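Lmo0547 protein (Listeria monocytogenes, PDB 4R9N) probably acts as a DNA-binding transcriptional regulator of the SorC/DeoR type, whose effector domain is thought to bind a carbohydrate. Local coordinates at residues L17-V22 against S46-K51; I21-H26 against L34-K39; D102-K105 against H110-Y113; S169-E174 against T198-H203; D179-I184 against K227-V232. All coordinates share one frame; numbering follows the deposited sequence.

How the interactions relate
After helix 3-15 the chain forms edge strand 19-23, where interactions 1 and 2 both start. Interaction 2 closes the short loop onto helix 30-49, and interaction 1 closes a longer one onto the far end of the same helix, so that the shorter span lies within the longer in sequence; the two share Ile21 and Val22. Interaction 3 follows independently and joins helix 96-107 to strand 110-111, at the opposite edge of the same parallel sheet. Interactions 4 and 5 come last and cross, their segments alternating along the chain. Interaction 4 ties the helix before the small hairpin to the short helix after it; interaction 5 ties hairpin strand 180-184 to helix 228-236.

Interaction 1. Residues L17-V22 against S46-K51; sequences LEEAIV and SKRIAK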
# COMPACT_ATOMS: atom_id res chain seq x y z
N LEU A 17 10.08 10.30 9.31
CA LEU A 17 10.37 9.11 8.53
C LEU A 17 11.76 8.54 8.69
O LEU A 17 12.75 9.24 8.92
CB LEU A 17 10.11 9.36 7.04
CG LEU A 17 8.69 9.91 6.76
CD1 LEU A 17 8.62 10.58 5.40
CD2 LEU A 17 7.64 8.82 6.89
N GLU A 18 11.86 7.24 8.48
CA GLU A 18 13.13 6.57 8.32
C GLU A 18 13.82 7.07 7.03
O GLU A 18 15.06 7.36 7.00
CB GLU A 18 12.88 5.06 8.31
CG GLU A 18 14.08 4.17 8.09
CD GLU A 18 13.69 2.69 7.97
OE1 GLU A 18 12.58 2.31 8.41
OE2 GLU A 18 14.48 1.92 7.39
N GLU A 19 13.06 7.17 5.95
CA GLU A 19 13.59 7.63 4.68
C GLU A 19 12.53 8.18 3.75
O GLU A 19 11.41 7.68 3.70
CB GLU A 19 14.36 6.51 3.95
CG GLU A 19 15.07 7.04 2.69
CD GLU A 19 15.84 5.99 1.90
OE1 GLU A 19 15.68 4.77 2.16
OE2 GLU A 19 16.65 6.39 1.00
N ALA A 20 12.89 9.20 3.00
CA ALA A 20 12.05 9.72 1.92
C ALA A 20 12.84 9.65 0.62
O ALA A 20 13.99 10.12 0.57
CB ALA A 20 11.54 11.12 2.25
N ILE A 21 12.27 9.02 -0.40
CA ILE A 21 12.87 8.97 -1.70
C ILE A 21 12.07 9.86 -2.65
O ILE A 21 10.85 9.64 -2.84
CB ILE A 21 12.85 7.53 -2.21
CG1 ILE A 21 13.68 6.65 -1.27
CG2 ILE A 21 13.35 7.54 -3.65
CD1 ILE A 21 13.22 5.19 -1.23
N VAL A 22 12.67 10.94 -3.12
CA VAL A 22 11.94 11.92 -3.88
C VAL A 22 12.47 11.86 -5.28
O VAL A 22 13.68 11.98 -5.52
CB VAL A 22 12.09 13.38 -3.36
CG1 VAL A 22 11.32 14.29 -4.26
CG2 VAL A 22 11.56 13.52 -1.96
N SER A 46 14.46 -2.29 -4.80
CA SER A 46 15.06 -3.62 -5.03
C SER A 46 16.27 -3.77 -4.11
O SER A 46 16.52 -4.85 -3.56
CB SER A 46 15.48 -3.82 -6.50
OG SER A 46 16.43 -2.85 -6.84
N LYS A 47 16.97 -2.68 -3.86
CA LYS A 47 18.15 -2.72 -2.98
C LYS A 47 17.86 -3.00 -1.49
O LYS A 47 18.59 -3.70 -0.82
CB LYS A 47 18.92 -1.40 -3.08
CG LYS A 47 19.95 -1.36 -4.19
CD LYS A 47 19.44 -0.80 -5.47
CE LYS A 47 20.54 -0.01 -6.22
NZ LYS A 47 21.44 -0.95 -6.93
N ARG A 48 16.76 -2.48 -0.99
CA ARG A 48 16.29 -2.72 0.33
C ARG A 48 15.73 -4.13 0.44
O ARG A 48 15.98 -4.89 1.45
CB ARG A 48 15.18 -1.71 0.60
CG ARG A 48 14.84 -1.45 2.00
CD ARG A 48 13.81 -0.35 2.08
NE ARG A 48 14.37 0.92 2.50
CZ ARG A 48 14.58 1.26 3.76
NH1 ARG A 48 14.33 0.38 4.74
NH2 ARG A 48 15.05 2.47 4.03
N ILE A 49 14.95 -4.51 -0.56
CA ILE A 49 14.31 -5.85 -0.55
C ILE A 49 15.37 -6.95 -0.54
O ILE A 49 15.12 -8.04 0.06
CB ILE A 49 13.35 -6.02 -1.77
CG1 ILE A 49 12.12 -5.15 -1.55
CG2 ILE A 49 12.96 -7.47 -2.04
CD1 ILE A 49 11.34 -4.77 -2.84
N ALA A 50 16.50 -6.70 -1.21
CA ALA A 50 17.64 -7.68 -1.20
C ALA A 50 18.04 -8.07 0.18
O ALA A 50 18.55 -9.18 0.38
CB ALA A 50 18.86 -7.16 -1.97
N LYS A 51 17.87 -7.18 1.12
CA LYS A 51 18.26 -7.40 2.51
C LYS A 51 17.25 -8.09 3.43
O LYS A 51 17.60 -8.40 4.59
CB LYS A 51 18.68 -6.06 3.13
CG LYS A 51 19.96 -5.50 2.49
CD LYS A 51 20.18 -4.04 2.85
CE LYS A 51 21.47 -3.80 3.63
NZ LYS A 51 21.50 -2.45 4.26
O HOH W 1 15.17 2.39 0.47
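Arg48 reaches from helix 30-49 to Glu18 and Glu19, and illustrates how one guanidinium can gather two successive carboxylates. Its CB points toward segment 17-22, and CG leaves anti to the backbone N (chi1 -160°), which aims the chain across the gap; CB, CG and CD span the distance without meeting segment 17-22. A bend at chi3 then turns the head group. NE gives its hydrogen to water 1 at 2.6 Å, and the same water donates to Glu19 OE1. NH2 meets Glu19 OE1 at 3.0 Å in an almost straight bond (166°) that lies in the guanidinium plane. NH1 donates to Glu18 OE2 at 3.1 Å, meeting it from above the carboxylate plane, and NH2 adds a weak second bond to the same oxygen. All the partners sit at the guanidinium edge, so the three groups form a salt-bridge network that fixes the rotation of the arginine head and should ease the closeness of two acidic groups. This is a surface contact: strand 19-23 is the edge strand of the parallel sheet, bonded to strand 242-246, and Arg48 links it to the last part of helix 30-49 while also touching Val242 of strand 242-246 and Met147 of strand 147-151.

Interaction 2. Residues I21-H26 against L34-K39; sequences IVVATH and LNFLAK
Val23, at the C-terminal end of edge strand 19-23, meets Phe36 and Leu37 of helix 30-49 in the first strand-helix step of a Rossmann-like parallel sheet, the chain having turned back through a short loop so that the helix covers the strand. The CA atoms of Val23 and Leu37 stand 6.5 Å apart. The two methyls of Val23 serve different partners. CG2, lying anti to the carbonyl carbon and beside the backbone N, reaches Leu37 CD1 at 4.0 Å, an ordinary apolar contact between two buried side chains. CG1 turns the other way, to the Phe36 ring near CE2 and CD2; the modelled separation is too short for two carbons, so the fine position of that pair is doubtful. The closeness of the ring to the carbonyl oxygen of Ala24 shares that doubt, because it involves the same CE2 atom. Both Phe36 and Leu37 leave the helix with CG anti to the backbone N (chi1 -179° and 179°); from these successive positions the leucine goes to CG2, and the ring lies on the CG1 side. No hydrogen bond crosses the contact. Around it, Leu37 also packs on Val244 of the neighbouring strand 242-246, Val23 itself bonds by its backbone to Ile245 and Asp247, and Phe36 touches Met28 in the loop leading into helix 30-49.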
# COMPACT_ATOMS: atom_id res chain seq x y z
N ILE A 21 12.27 9.02 -0.40
CA ILE A 21 12.87 8.97 -1.70
C ILE A 21 12.07 9.86 -2.65
O ILE A 21 10.85 9.64 -2.84
CB ILE A 21 12.85 7.53 -2.21
CG1 ILE A 21 13.68 6.65 -1.27
CG2 ILE A 21 13.35 7.54 -3.65
CD1 ILE A 21 13.22 5.19 -1.23
N VAL A 22 12.67 10.94 -3.12
CA VAL A 22 11.94 11.92 -3.88
C VAL A 22 12.47 11.86 -5.28
O VAL A 22 13.68 11.98 -5.52
CB VAL A 22 12.09 13.38 -3.36
CG1 VAL A 22 11.32 14.29 -4.26
CG2 VAL A 22 11.56 13.52 -1.96
N VAL A 23 11.54 11.80 -6.22
CA VAL A 23 11.85 11.55 -7.61
C VAL A 23 11.66 12.85 -8.37
O VAL A 23 10.62 13.45 -8.27
CB VAL A 23 10.92 10.41 -8.13
CG1 VAL A 23 10.90 10.35 -9.62
CG2 VAL A 23 11.36 9.08 -7.52
N ALA A 24 12.66 13.27 -9.13
CA ALA A 24 12.60 14.52 -9.86
C ALA A 24 11.83 14.35 -11.13
O ALA A 24 12.19 13.54 -11.96
CB ALA A 24 14.01 15.05 -10.17
N THR A 25 10.75 15.10 -11.28
CA THR A 25 9.98 15.06 -12.49
C THR A 25 10.44 16.25 -13.31
O THR A 25 10.64 17.35 -12.78
CB THR A 25 8.48 15.22 -12.20
OG1 THR A 25 8.28 16.39 -11.42
CG2 THR A 25 7.91 14.02 -11.43
N HIS A 26 10.67 16.05 -14.59
CA HIS A 26 11.08 17.18 -15.39
C HIS A 26 9.76 17.82 -15.81
O HIS A 26 9.21 18.67 -15.09
CB HIS A 26 12.06 16.77 -16.52
CG HIS A 26 12.27 17.84 -17.55
ND1 HIS A 26 12.50 17.56 -18.89
CD2 HIS A 26 12.25 19.19 -17.45
CE1 HIS A 26 12.61 18.69 -19.56
NE2 HIS A 26 12.46 19.70 -18.71
N LEU A 34 3.65 9.14 -12.62
CA LEU A 34 3.36 7.85 -11.97
C LEU A 34 4.19 6.71 -12.53
O LEU A 34 4.71 5.91 -11.72
CB LEU A 34 1.87 7.51 -12.06
CG LEU A 34 1.41 6.17 -11.52
CD1 LEU A 34 1.72 6.08 -10.06
CD2 LEU A 34 -0.10 6.02 -11.72
N ASN A 35 4.33 6.61 -13.85
CA ASN A 35 5.18 5.57 -14.44
C ASN A 35 6.69 5.70 -14.07
O ASN A 35 7.37 4.72 -13.81
CB ASN A 35 5.04 5.50 -15.96
CG ASN A 35 3.65 5.06 -16.38
OD1 ASN A 35 3.10 4.13 -15.80
ND2 ASN A 35 3.04 5.77 -17.31
N PHE A 36 7.17 6.94 -14.06
CA PHE A 36 8.51 7.23 -13.70
C PHE A 36 8.73 6.91 -12.20
O PHE A 36 9.76 6.29 -11.85
CB PHE A 36 8.77 8.73 -13.99
CG PHE A 36 10.15 9.17 -13.68
CD1 PHE A 36 11.23 8.55 -14.24
CD2 PHE A 36 10.37 10.18 -12.77
CE1 PHE A 36 12.51 8.96 -13.93
CE2 PHE A 36 11.67 10.60 -12.49
CZ PHE A 36 12.72 9.97 -13.05
N LEU A 37 7.78 7.31 -11.36
CA LEU A 37 7.82 6.96 -9.90
C LEU A 37 7.90 5.46 -9.71
O LEU A 37 8.73 4.99 -8.93
CB LEU A 37 6.63 7.54 -9.19
CG LEU A 37 6.47 7.29 -7.72
CD1 LEU A 37 7.61 7.88 -6.91
CD2 LEU A 37 5.17 7.96 -7.29
N ALA A 38 7.11 4.71 -10.47
CA ALA A 38 7.17 3.25 -10.38
C ALA A 38 8.52 2.67 -10.75
O ALA A 38 9.03 1.74 -10.08
CB ALA A 38 6.06 2.60 -11.18
N LYS A 39 9.07 3.17 -11.82
CA LYS A 39 10.35 2.72 -12.31
C LYS A 39 11.46 3.00 -11.32
O LYS A 39 12.32 2.13 -11.00
CB LYS A 39 10.65 3.47 -13.59
CG LYS A 39 11.87 2.98 -14.30
CD LYS A 39 11.97 3.60 -15.69
CE LYS A 39 12.79 2.70 -16.60
NZ LYS A 39 11.88 1.62 -17.09

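Interaction 3. Residues D102-K105 against H110-Y113; sequences DLKK and HSKY
Lys104 and Ser111 share the one direct hydrogen bond of this contact, in which Lys104 NZ donates to Ser111 OG at 3.1 Å. The hydroxyl is set up for it by the serine's first torsion: OG lies between the backbone N and the carbonyl carbon (chi1 61°), which turns it to face the helix. The lysine does its part by bending at chi2 (-121°) and again at chi4, so that its chain folds over the serine. A water-mediated link runs beside the direct one. Water 2 accepts from Lys104 NZ at 2.8 Å, so that the ammonium is held by two partners, and the same water accepts the backbone N-H of Ser111, with Ser111 N at 3.1 Å.

That N-H is on the outer side of strand 110-111, since His110 and Lys112, the residues flanking it, use their backbones to pair with strand 79-82. Strand 79-82, helix 96-107 and strand 110-111 make a beta-alpha-beta crossover, the two parallel strands lying side by side, and Lys104 sits in the last turns of the helix, shortly before the chain enters the edge strand.

Van der Waals contact comes from the aliphatic chain of Lys104, which lies over Ser111. Lys104 CG is 3.7 Å from Ser111 OG, and Lys104 CB and CG each stand 4.0 Å from Ser111 CB. Lys104 CG also approaches the carbonyl carbon of His110 at 4.2 Å, while the side chain of His110 leaves away from the helix.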
# COMPACT_ATOMS: atom_id res chain seq x y z
N ASP A 102 3.85 -12.49 -9.64
CA ASP A 102 4.71 -11.90 -10.62
C ASP A 102 6.08 -11.49 -10.02
O ASP A 102 7.14 -11.65 -10.72
CB ASP A 102 4.06 -10.71 -11.31
CG ASP A 102 2.85 -11.09 -12.15
OD1 ASP A 102 2.70 -12.27 -12.56
OD2 ASP A 102 2.04 -10.17 -12.42
N LEU A 103 6.09 -10.91 -8.81
CA LEU A 103 7.35 -10.62 -8.12
C LEU A 103 8.12 -11.92 -7.80
O LEU A 103 9.35 -11.97 -7.96
CB LEU A 103 7.12 -9.82 -6.83
CG LEU A 103 6.65 -8.37 -7.05
CD1 LEU A 103 6.17 -7.78 -5.73
CD2 LEU A 103 7.76 -7.54 -7.68
N LYS A 104 7.40 -12.98 -7.46
CA LYS A 104 8.05 -14.25 -7.11
C LYS A 104 8.77 -14.81 -8.33
O LYS A 104 9.87 -15.40 -8.23
CB LYS A 104 7.01 -15.24 -6.64
CG LYS A 104 7.50 -16.67 -6.41
CD LYS A 104 6.75 -17.70 -7.26
CE LYS A 104 6.91 -19.14 -6.76
NZ LYS A 104 6.13 -19.41 -5.51
N LYS A 105 8.12 -14.70 -9.49
CA LYS A 105 8.73 -15.18 -10.76
C LYS A 105 10.02 -14.38 -11.10
O LYS A 105 11.03 -14.97 -11.57
CB LYS A 105 7.76 -15.01 -11.91
CG LYS A 105 6.64 -16.00 -11.98
CD LYS A 105 5.59 -15.45 -12.94
CE LYS A 105 5.75 -15.94 -14.37
NZ LYS A 105 4.77 -17.00 -14.68
N HIS A 110 10.03 -17.63 -2.85
CA HIS A 110 8.81 -18.26 -2.34
C HIS A 110 7.68 -17.21 -2.26
O HIS A 110 7.92 -15.99 -2.19
CB HIS A 110 9.06 -18.86 -0.98
CG HIS A 110 10.32 -19.67 -0.90
ND1 HIS A 110 10.41 -20.94 -1.45
CD2 HIS A 110 11.52 -19.40 -0.35
CE1 HIS A 110 11.63 -21.41 -1.24
NE2 HIS A 110 12.32 -20.49 -0.57
N SER A 111 6.45 -17.69 -2.28
CA SER A 111 5.26 -16.78 -2.08
C SER A 111 4.15 -17.57 -1.50
O SER A 111 4.15 -18.83 -1.59
CB SER A 111 4.82 -16.15 -3.42
OG SER A 111 4.43 -17.15 -4.34
N LYS A 112 3.23 -16.88 -0.85
CA LYS A 112 2.04 -17.49 -0.34
C LYS A 112 0.86 -16.88 -1.08
O LYS A 112 0.97 -15.85 -1.68
CB LYS A 112 1.92 -17.29 1.19
CG LYS A 112 3.01 -18.02 2.00
CD LYS A 112 2.99 -19.52 1.69
CE LYS A 112 3.50 -20.37 2.85
NZ LYS A 112 4.80 -19.82 3.29
N TYR A 113 -0.26 -17.58 -1.08
CA TYR A 113 -1.50 -17.14 -1.76
C TYR A 113 -2.53 -16.93 -0.68
O TYR A 113 -2.62 -17.76 0.23
CB TYR A 113 -1.96 -18.26 -2.72
CG TYR A 113 -2.95 -17.83 -3.79
CD1 TYR A 113 -2.52 -17.20 -4.96
CD2 TYR A 113 -4.34 -18.07 -3.64
CE1 TYR A 113 -3.44 -16.83 -5.94
CE2 TYR A 113 -5.25 -17.68 -4.61
CZ TYR A 113 -4.77 -17.05 -5.75
OH TYR A 113 -5.62 -16.59 -6.67
O HOH W 2 6.40 -20.74 -3.06

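Interaction 4. Residues S169-E174 against T198-H203; sequences SEDIEE and TEINTH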
# COMPACT_ATOMS: atom_id res chain seq x y z
N SER A 169 -21.57 4.00 -4.60
CA SER A 169 -21.83 5.36 -4.13
C SER A 169 -22.41 5.40 -2.70
O SER A 169 -22.20 6.37 -1.96
CB SER A 169 -22.74 6.11 -5.11
OG SER A 169 -23.84 5.31 -5.45
N GLU A 170 -23.14 4.36 -2.31
CA GLU A 170 -23.69 4.32 -0.95
C GLU A 170 -22.58 4.07 0.04
O GLU A 170 -22.58 4.67 1.11
CB GLU A 170 -24.78 3.23 -0.80
CG GLU A 170 -26.09 3.63 -1.44
CD GLU A 170 -26.06 3.61 -2.97
OE1 GLU A 170 -25.19 2.86 -3.56
OE2 GLU A 170 -26.90 4.33 -3.57
N ASP A 171 -21.63 3.19 -0.31
CA ASP A 171 -20.43 3.00 0.52
C ASP A 171 -19.67 4.32 0.59
O ASP A 171 -19.19 4.66 1.64
CB ASP A 171 -19.48 1.93 -0.03
CG ASP A 171 -20.09 0.55 -0.11
OD1 ASP A 171 -20.84 0.11 0.83
OD2 ASP A 171 -19.80 -0.11 -1.15
N ILE A 172 -19.59 5.09 -0.51
CA ILE A 172 -18.88 6.39 -0.43
C ILE A 172 -19.58 7.37 0.53
O ILE A 172 -18.93 8.07 1.31
CB ILE A 172 -18.62 6.98 -1.83
CG1 ILE A 172 -17.65 6.04 -2.58
CG2 ILE A 172 -18.16 8.44 -1.70
CD1 ILE A 172 -17.50 6.28 -4.07
N GLU A 173 -20.90 7.40 0.50
CA GLU A 173 -21.57 8.30 1.41
C GLU A 173 -21.42 7.87 2.87
O GLU A 173 -21.27 8.70 3.72
CB GLU A 173 -22.98 8.58 0.96
CG GLU A 173 -22.95 9.44 -0.32
CD GLU A 173 -21.89 10.56 -0.30
OE1 GLU A 173 -21.62 11.12 0.79
OE2 GLU A 173 -21.29 10.89 -1.35
N GLU A 174 -21.36 6.60 3.13
CA GLU A 174 -21.06 6.11 4.48
C GLU A 174 -19.68 6.58 4.94
O GLU A 174 -19.53 7.13 6.05
CB GLU A 174 -21.27 4.57 4.53
CG GLU A 174 -20.62 3.83 5.67
CD GLU A 174 -21.20 4.10 7.05
OE1 GLU A 174 -22.13 4.92 7.18
OE2 GLU A 174 -20.66 3.48 8.02
N THR A 198 -16.92 1.51 10.74
CA THR A 198 -17.75 1.37 9.58
C THR A 198 -17.67 -0.07 9.17
O THR A 198 -16.63 -0.73 9.35
CB THR A 198 -17.37 2.38 8.43
OG1 THR A 198 -18.34 2.29 7.38
CG2 THR A 198 -16.02 2.07 7.82
N GLU A 199 -18.80 -0.55 8.70
CA GLU A 199 -18.97 -1.93 8.23
C GLU A 199 -17.87 -2.44 7.34
O GLU A 199 -17.34 -3.52 7.57
CB GLU A 199 -20.32 -2.05 7.47
CG GLU A 199 -20.62 -3.44 6.90
CD GLU A 199 -20.29 -3.63 5.41
OE1 GLU A 199 -20.17 -2.65 4.65
OE2 GLU A 199 -20.18 -4.80 4.99
N ILE A 200 -17.54 -1.69 6.28
CA ILE A 200 -16.51 -2.11 5.35
C ILE A 200 -15.22 -2.58 6.08
O ILE A 200 -14.70 -3.64 5.77
CB ILE A 200 -16.18 -1.03 4.26
CG1 ILE A 200 -17.36 -0.91 3.26
CG2 ILE A 200 -14.92 -1.42 3.51
CD1 ILE A 200 -17.08 -0.04 2.05
N ASN A 201 -14.72 -1.82 7.03
CA ASN A 201 -13.46 -2.14 7.72
C ASN A 201 -13.52 -3.47 8.45
O ASN A 201 -12.49 -4.15 8.57
CB ASN A 201 -12.97 -1.05 8.68
CG ASN A 201 -12.39 0.16 7.95
OD1 ASN A 201 -11.99 0.05 6.77
ND2 ASN A 201 -12.46 1.34 8.60
N THR A 202 -14.70 -3.84 8.95
CA THR A 202 -14.81 -5.08 9.67
C THR A 202 -15.06 -6.29 8.75
O THR A 202 -15.17 -7.44 9.23
CB THR A 202 -15.96 -5.02 10.71
OG1 THR A 202 -17.18 -4.78 10.01
CG2 THR A 202 -15.70 -3.93 11.75
N HIS A 203 -15.22 -6.07 7.45
CA HIS A 203 -15.49 -7.13 6.51
C HIS A 203 -14.34 -7.39 5.51
O HIS A 203 -14.46 -8.13 4.55
CB HIS A 203 -16.84 -6.86 5.82
CG HIS A 203 -18.02 -7.06 6.74
ND1 HIS A 203 -18.35 -6.15 7.74
CD2 HIS A 203 -18.90 -8.07 6.87
CE1 HIS A 203 -19.40 -6.60 8.42
NE2 HIS A 203 -19.78 -7.74 7.88
O HOH W 3 -21.25 1.02 8.75
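Thr198 OG1 donates at 2.7 Å to the anti lone pair of Glu174 OE2, away from the other carboxylate oxygen. Water 3 reaches that same OE2 as a donor at 2.6 Å and accepts from Glu199 N at 2.9 Å, so the oxygen is gripped directly and also tied to the backbone of the facing segment. Glu174 OE2 additionally forms a salt bridge with Lys178, which should favour the charged form. The chain, bent at chi2 (68°), slides past Thr198 in the opposite direction. The other flat group is the His203 ring. Glu199 OE2 stands 3.5 Å above one face of the His203 ring, offset toward its rim, and the ring sends ND1 to Glu199 O at 2.8 Å, the donor standing well above the carbonyl plane. Glu199 O is shared, because Thr202 N and Thr202 OG1 donate to it as well, three bonds that wind the short 199-202 turn together.

Ile200 CD1 also packs on the Asp171 side chain, 3.7 Å from Asp171 CB, the two side chains crossing at about a right angle. The helical segment 169-174 thus meets segment 198-203 through one hydroxyl, one water and one methyl. Helix 169-177 leads into hairpin strand 180-184, and the short helix 199-202 follows the returning strand 187-190, on which Ile200 leans through Phe188; His203 then joins the loop at Val120 by a backbone bond.

Interaction 5. Residues D179-I184 against K227-V232; sequences DVVGDI and KKEALV
Val181 and Gly182 meet Glu229 and Ala230 mainly by close van der Waals contact, an example of how a glycine lets a strand and a helix approach. Gly182 has no side chain, and its CA comes within 4.4 Å of Ala230 CA; the methyl of Ala230 lies 3.8 Å from Gly182 CA and 3.5 Å from Val181 O. Beside this tight spot Val181 lies against the outer part of the Glu229 chain, from CG to the carboxylate, the two side chains crossing at about a right angle. Val181 CG1 stands 3.9 Å from Glu229 CD, and Val181 CB 4.0 Å from Glu229 CG. The glutamate leaves the helix with CG anti to the backbone N and continues extended, which carries its outer part across the valine.

No direct hydrogen bond crosses the contact; a water supplies the polar link. Water 4 donates to Val181 O at 2.6 Å and to Glu229 OE1 at 3.1 Å, satisfying a carbonyl that faces the helix.

Val181 and Gly182 both face Phe189, forming a classic beta bulge in the two-stranded hairpin 180-184 and 187-190. Strand 180-184 and helix 228-232 run at 69° to one another. Helix 228-236 itself lies between strands 217-221 and 242-246 in sequence, and the hairpin settles against it through Val181 on Ala233 and Ile184 on Ala234, with helix 209-213 covering Ile184 as well.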
# COMPACT_ATOMS: atom_id res chain seq x y z
N ASP A 179 -16.39 10.55 8.17
CA ASP A 179 -15.21 11.43 8.13
C ASP A 179 -13.94 10.72 7.72
O ASP A 179 -12.81 11.03 8.15
CB ASP A 179 -15.02 12.19 9.46
CG ASP A 179 -16.25 12.99 9.85
OD1 ASP A 179 -16.78 13.74 8.98
OD2 ASP A 179 -16.69 12.84 11.01
N VAL A 180 -14.11 9.74 6.85
CA VAL A 180 -12.96 9.06 6.24
C VAL A 180 -12.17 9.97 5.31
O VAL A 180 -12.76 10.74 4.55
CB VAL A 180 -13.49 7.81 5.49
CG1 VAL A 180 -12.49 7.29 4.48
CG2 VAL A 180 -13.83 6.73 6.47
N VAL A 181 -10.85 9.94 5.42
CA VAL A 181 -9.97 10.72 4.55
C VAL A 181 -9.09 9.90 3.62
O VAL A 181 -8.59 10.43 2.65
CB VAL A 181 -9.09 11.70 5.33
CG1 VAL A 181 -9.97 12.62 6.14
CG2 VAL A 181 -8.07 10.99 6.19
N GLY A 182 -8.90 8.62 3.90
CA GLY A 182 -8.06 7.81 3.00
C GLY A 182 -8.21 6.33 3.25
O GLY A 182 -8.94 5.87 4.16
N ASP A 183 -7.51 5.55 2.44
CA ASP A 183 -7.40 4.11 2.69
C ASP A 183 -6.01 3.57 2.37
O ASP A 183 -5.33 4.09 1.54
CB ASP A 183 -8.48 3.30 1.99
CG ASP A 183 -8.48 3.43 0.50
OD1 ASP A 183 -8.93 4.49 -0.01
OD2 ASP A 183 -8.13 2.44 -0.19
N ILE A 184 -5.61 2.57 3.11
CA ILE A 184 -4.36 1.81 2.90
C ILE A 184 -4.79 0.35 3.09
O ILE A 184 -5.45 0.03 4.10
CB ILE A 184 -3.24 2.19 3.94
CG1 ILE A 184 -2.66 3.58 3.61
CG2 ILE A 184 -2.13 1.16 3.91
CD1 ILE A 184 -1.72 4.11 4.68
N LYS A 227 -4.45 13.01 -3.51
CA LYS A 227 -4.17 12.13 -2.36
C LYS A 227 -3.44 12.80 -1.17
O LYS A 227 -3.12 12.14 -0.20
CB LYS A 227 -3.38 10.93 -2.81
CG LYS A 227 -4.03 10.12 -3.91
CD LYS A 227 -3.12 8.94 -4.15
CE LYS A 227 -3.51 8.12 -5.38
NZ LYS A 227 -2.71 6.85 -5.24
N LYS A 228 -3.21 14.11 -1.24
CA LYS A 228 -2.52 14.81 -0.16
C LYS A 228 -3.11 14.59 1.20
O LYS A 228 -2.39 14.24 2.15
CB LYS A 228 -2.46 16.33 -0.45
CG LYS A 228 -1.92 17.18 0.69
CD LYS A 228 -1.75 18.63 0.19
CE LYS A 228 -1.62 19.65 1.29
NZ LYS A 228 -1.24 20.99 0.70
N GLU A 229 -4.41 14.82 1.34
CA GLU A 229 -5.04 14.66 2.63
C GLU A 229 -4.87 13.25 3.19
O GLU A 229 -4.52 13.03 4.37
CB GLU A 229 -6.52 15.08 2.51
CG GLU A 229 -7.35 14.88 3.75
CD GLU A 229 -8.83 15.32 3.57
OE1 GLU A 229 -9.55 14.89 2.62
OE2 GLU A 229 -9.28 16.08 4.43
N ALA A 230 -5.10 12.26 2.34
CA ALA A 230 -4.94 10.86 2.74
C ALA A 230 -3.51 10.56 3.17
O ALA A 230 -3.26 9.93 4.17
CB ALA A 230 -5.29 9.96 1.57
N LEU A 231 -2.57 11.00 2.37
CA LEU A 231 -1.14 10.76 2.67
C LEU A 231 -0.66 11.43 3.93
O LEU A 231 0.05 10.84 4.82
CB LEU A 231 -0.34 11.19 1.46
CG LEU A 231 1.15 10.99 1.54
CD1 LEU A 231 1.47 9.54 1.83
CD2 LEU A 231 1.72 11.40 0.20
N VAL A 232 -1.06 12.68 4.06
CA VAL A 232 -0.68 13.44 5.24
C VAL A 232 -1.23 12.85 6.50
O VAL A 232 -0.50 12.71 7.50
CB VAL A 232 -1.03 14.94 5.12
CG1 VAL A 232 -0.93 15.63 6.48
CG2 VAL A 232 -0.08 15.59 4.12
O HOH W 4 -9.27 12.25 0.99